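Local coordinates for protein exopolyphosphatase (Aquifex aeolicus, PDB 1T6C) that probably hydrolyses phosphoanhydride bonds, as in the exopolyphosphatase/guanosine pentaphosphate phosphohydrolase family, and binds a calcium ion, at residues L222-Y227 against H235-T240. Residues are numbered along the deposited sequence; the frame is centred on the assembly and turned at random.
Sequences LEYNVY and HGKVLT
Lys237 lays its aliphatic chain across one face of the Tyr224 ring. Lys237 CB and CG approach from beyond the CD2–CE2 rim of the ring. Lys237 CD sits 4.0 Å from the centroid of the Tyr224 ring, near the normal, a CH-pi contact. The bend at chi2 (-61°) turns CD over the middle of the ring. Lys237 CE lies 3.9 Å from Tyr224 CG. Lys237 NZ hydrogen-bonds Lys233 O; at 5.6 Å from the centroid of the Tyr224 ring, Lys237 NZ can add at most a weak cation-pi attraction.

Val238 contributes its backbone: Tyr224 OH donates a hydrogen bond to Val238 O, with OH and O 2.6 Å apart. The hydroxyl lies in the plane of that carbonyl, and the C=O...donor angle is 157°. The acceptor also lies near the plane of the ring, at its edge, and this bond together with the lysine chain would limit how far the phenol can turn. A phenylalanine in place of Tyr224 would probably keep the packing against Lys237 but leave Val238 O without this donor.

Leu239 follows with CD2, which reaches Glu223 CB at 3.8 Å and approaches Tyr224 CE2 obliquely at 4.0 Å. Glu223 CG, anti to its backbone N (chi1 177°), lies toward the rim of the tyrosine face opposite Lys237. The glutamate carboxylate is held by Trp247 and Gln243 of helix 241-251, so it links helix 214-223 to the helix that follows the strand.

The contact packs the C-terminal end of helix 214-223, closed by a Schellman motif with Asn225 at C-prime, against strand 238-240, the outermost strand on one side of a mixed sheet, an alpha/beta packing within the actin-like fold of the Ppx/GppA family.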
ATOM      1  N   LEU A 222     -13.384  10.194  -4.935  1.00 11.16           N
ATOM      2  CA  LEU A 222     -13.828  11.593  -4.933  1.00 12.81           C
ATOM      3  C   LEU A 222     -14.110  12.103  -6.355  1.00 13.40           C
ATOM      4  O   LEU A 222     -15.205  12.664  -6.626  1.00 13.61           O
ATOM      5  CB  LEU A 222     -12.782  12.472  -4.222  1.00 13.09           C
ATOM      6  CG  LEU A 222     -12.591  12.249  -2.725  1.00 14.91           C
ATOM      7  CD1 LEU A 222     -11.402  13.039  -2.222  1.00 14.98           C
ATOM      8  CD2 LEU A 222     -13.840  12.649  -1.955  1.00 18.53           C
ATOM      9  N   GLU A 223     -13.172  11.875  -7.267  1.00 12.74           N
ATOM     10  CA  GLU A 223     -13.305  12.374  -8.653  1.00 12.90           C
ATOM     11  C   GLU A 223     -14.543  11.823  -9.354  1.00 13.64           C
ATOM     12  O   GLU A 223     -15.266  12.564 -10.023  1.00 14.32           O
ATOM     13  CB  GLU A 223     -12.053  12.068  -9.456  1.00 13.16           C
ATOM     14  CG  GLU A 223     -12.138  12.496 -10.907  1.00 12.55           C
ATOM     15  CD  GLU A 223     -12.320  13.982 -11.100  1.00 17.21           C
ATOM     16  OE1 GLU A 223     -11.978  14.783 -10.196  1.00 18.34           O
ATOM     17  OE2 GLU A 223     -12.825  14.363 -12.166  1.00 16.63           O
ATOM     18  N   TYR A 224     -14.815  10.541  -9.131  1.00 13.56           N
ATOM     19  CA  TYR A 224     -15.855   9.822  -9.820  1.00 13.75           C
ATOM     20  C   TYR A 224     -17.130   9.644  -9.005  1.00 14.33           C
ATOM     21  O   TYR A 224     -18.022   8.916  -9.430  1.00 15.59           O
ATOM     22  CB  TYR A 224     -15.300   8.506 -10.354  1.00 14.21           C
ATOM     23  CG  TYR A 224     -14.303   8.779 -11.459  1.00 15.19           C
ATOM     24  CD1 TYR A 224     -14.733   9.288 -12.687  1.00 17.15           C
ATOM     25  CD2 TYR A 224     -12.921   8.647 -11.254  1.00 13.46           C
ATOM     26  CE1 TYR A 224     -13.813   9.575 -13.705  1.00 19.87           C
ATOM     27  CE2 TYR A 224     -12.009   8.936 -12.273  1.00 16.90           C
ATOM     28  CZ  TYR A 224     -12.462   9.389 -13.494  1.00 17.75           C
ATOM     29  OH  TYR A 224     -11.581   9.723 -14.499  1.00 19.86           O
ATOM     30  N   ASN A 225     -17.242  10.345  -7.874  1.00 14.01           N
ATOM     31  CA  ASN A 225     -18.480  10.343  -7.082  1.00 15.85           C
ATOM     32  C   ASN A 225     -18.902   8.966  -6.651  1.00 14.68           C
ATOM     33  O   ASN A 225     -20.078   8.602  -6.733  1.00 15.08           O
ATOM     34  CB  ASN A 225     -19.622  11.012  -7.860  1.00 16.84           C
ATOM     35  CG  ASN A 225     -19.295  12.406  -8.273  1.00 21.27           C
ATOM     36  OD1 ASN A 225     -18.972  13.226  -7.436  1.00 25.86           O
ATOM     37  ND2 ASN A 225     -19.382  12.688  -9.577  1.00 29.48           N
ATOM     38  N   VAL A 226     -17.914   8.196  -6.193  1.00 13.65           N
ATOM     39  CA  VAL A 226     -18.124   6.831  -5.711  1.00 12.91           C
ATOM     40  C   VAL A 226     -18.302   6.884  -4.196  1.00 12.74           C
ATOM     41  O   VAL A 226     -17.374   7.191  -3.409  1.00 13.93           O
ATOM     42  CB  VAL A 226     -16.948   5.902  -6.040  1.00 11.92           C
ATOM     43  CG1 VAL A 226     -17.262   4.478  -5.583  1.00 12.56           C
ATOM     44  CG2 VAL A 226     -16.686   5.915  -7.558  1.00 13.55           C
ATOM     45  N   TYR A 227     -19.529   6.564  -3.771  1.00 12.73           N
ATOM     46  CA  TYR A 227     -19.842   6.533  -2.363  1.00 12.15           C
ATOM     47  C   TYR A 227     -21.044   5.610  -2.155  1.00 12.03           C
ATOM     48  O   TYR A 227     -22.062   5.816  -2.795  1.00 12.22           O
ATOM     49  CB  TYR A 227     -20.234   7.920  -1.887  1.00 12.95           C
ATOM     50  CG  TYR A 227     -20.755   7.939  -0.478  1.00 11.83           C
ATOM     51  CD1 TYR A 227     -19.902   7.935   0.611  1.00 15.86           C
ATOM     52  CD2 TYR A 227     -22.124   7.932  -0.239  1.00 14.87           C
ATOM     53  CE1 TYR A 227     -20.401   7.940   1.892  1.00 15.93           C
ATOM     54  CE2 TYR A 227     -22.619   7.936   1.053  1.00 15.46           C
ATOM     55  CZ  TYR A 227     -21.770   7.937   2.092  1.00 17.50           C
ATOM     56  OH  TYR A 227     -22.286   7.931   3.382  1.00 18.42           O
ATOM     57  N   HIS A 235     -11.315   0.695  -9.354  1.00 12.58           N
ATOM     58  CA  HIS A 235     -10.213  -0.013  -9.999  1.00 12.97           C
ATOM     59  C   HIS A 235     -10.245   0.186 -11.509  1.00 14.11           C
ATOM     60  O   HIS A 235     -11.253  -0.063 -12.143  1.00 14.96           O
ATOM     61  CB  HIS A 235     -10.344  -1.484  -9.693  1.00 13.86           C
ATOM     62  CG  HIS A 235      -9.150  -2.284 -10.103  1.00 11.50           C
ATOM     63  ND1 HIS A 235      -9.133  -3.095 -11.215  1.00 15.40           N
ATOM     64  CD2 HIS A 235      -7.931  -2.382  -9.540  1.00  9.30           C
ATOM     65  CE1 HIS A 235      -7.941  -3.656 -11.313  1.00  9.28           C
ATOM     66  NE2 HIS A 235      -7.197  -3.251 -10.306  1.00 15.18           N
ATOM     67  N   GLY A 236      -9.129   0.630 -12.067  1.00 14.11           N
ATOM     68  CA  GLY A 236      -9.018   0.880 -13.484  1.00 14.86           C
ATOM     69  C   GLY A 236      -9.423   2.279 -13.921  1.00 14.85           C
ATOM     70  O   GLY A 236      -9.256   2.610 -15.075  1.00 15.19           O
ATOM     71  N   LYS A 237      -9.906   3.121 -13.011  1.00 14.38           N
ATOM     72  CA  LYS A 237     -10.213   4.505 -13.352  1.00 14.54           C
ATOM     73  C   LYS A 237      -8.926   5.264 -13.685  1.00 14.37           C
ATOM     74  O   LYS A 237      -7.865   5.020 -13.103  1.00 13.75           O
ATOM     75  CB  LYS A 237     -10.929   5.204 -12.193  1.00 15.08           C
ATOM     76  CG  LYS A 237     -12.369   4.809 -11.987  1.00 17.36           C
ATOM     77  CD  LYS A 237     -13.229   5.140 -13.227  1.00 19.88           C
ATOM     78  CE  LYS A 237     -14.714   5.207 -12.901  1.00 23.68           C
ATOM     79  NZ  LYS A 237     -15.283   3.836 -12.933  1.00 27.14           N
ATOM     80  N   VAL A 238      -9.026   6.196 -14.617  1.00 13.87           N
ATOM     81  CA  VAL A 238      -7.935   7.122 -14.933  1.00 14.34           C
ATOM     82  C   VAL A 238      -8.056   8.410 -14.138  1.00 14.78           C
ATOM     83  O   VAL A 238      -9.167   8.941 -13.945  1.00 14.69           O
ATOM     84  CB  VAL A 238      -7.939   7.446 -16.422  1.00 15.46           C
ATOM     85  CG1 VAL A 238      -6.922   8.516 -16.746  1.00 15.53           C
ATOM     86  CG2 VAL A 238      -7.706   6.178 -17.193  1.00 17.26           C
ATOM     87  N   LEU A 239      -6.910   8.932 -13.685  1.00 13.55           N
ATOM     88  CA  LEU A 239      -6.841  10.279 -13.139  1.00 13.51           C
ATOM     89  C   LEU A 239      -5.789  11.059 -13.905  1.00 12.89           C
ATOM     90  O   LEU A 239      -4.641  10.611 -14.037  1.00 12.92           O
ATOM     91  CB  LEU A 239      -6.469  10.246 -11.656  1.00 13.55           C
ATOM     92  CG  LEU A 239      -7.567   9.728 -10.715  1.00 12.69           C
ATOM     93  CD1 LEU A 239      -7.009   9.556  -9.295  1.00 11.89           C
ATOM     94  CD2 LEU A 239      -8.749  10.612 -10.690  1.00 13.54           C
ATOM     95  N   THR A 240      -6.176  12.236 -14.393  1.00 14.24           N
ATOM     96  CA  THR A 240      -5.244  13.064 -15.136  1.00 14.07           C
ATOM     97  C   THR A 240      -4.493  13.961 -14.197  1.00 13.80           C
ATOM     98  O   THR A 240      -4.944  14.212 -13.090  1.00 13.59           O
ATOM     99  CB  THR A 240      -5.970  13.946 -16.188  1.00 14.61           C
ATOM    100  OG1 THR A 240      -6.815  14.872 -15.525  1.00 15.19           O
ATOM    101  CG2 THR A 240      -6.895  13.144 -17.034  1.00 15.49           C
TER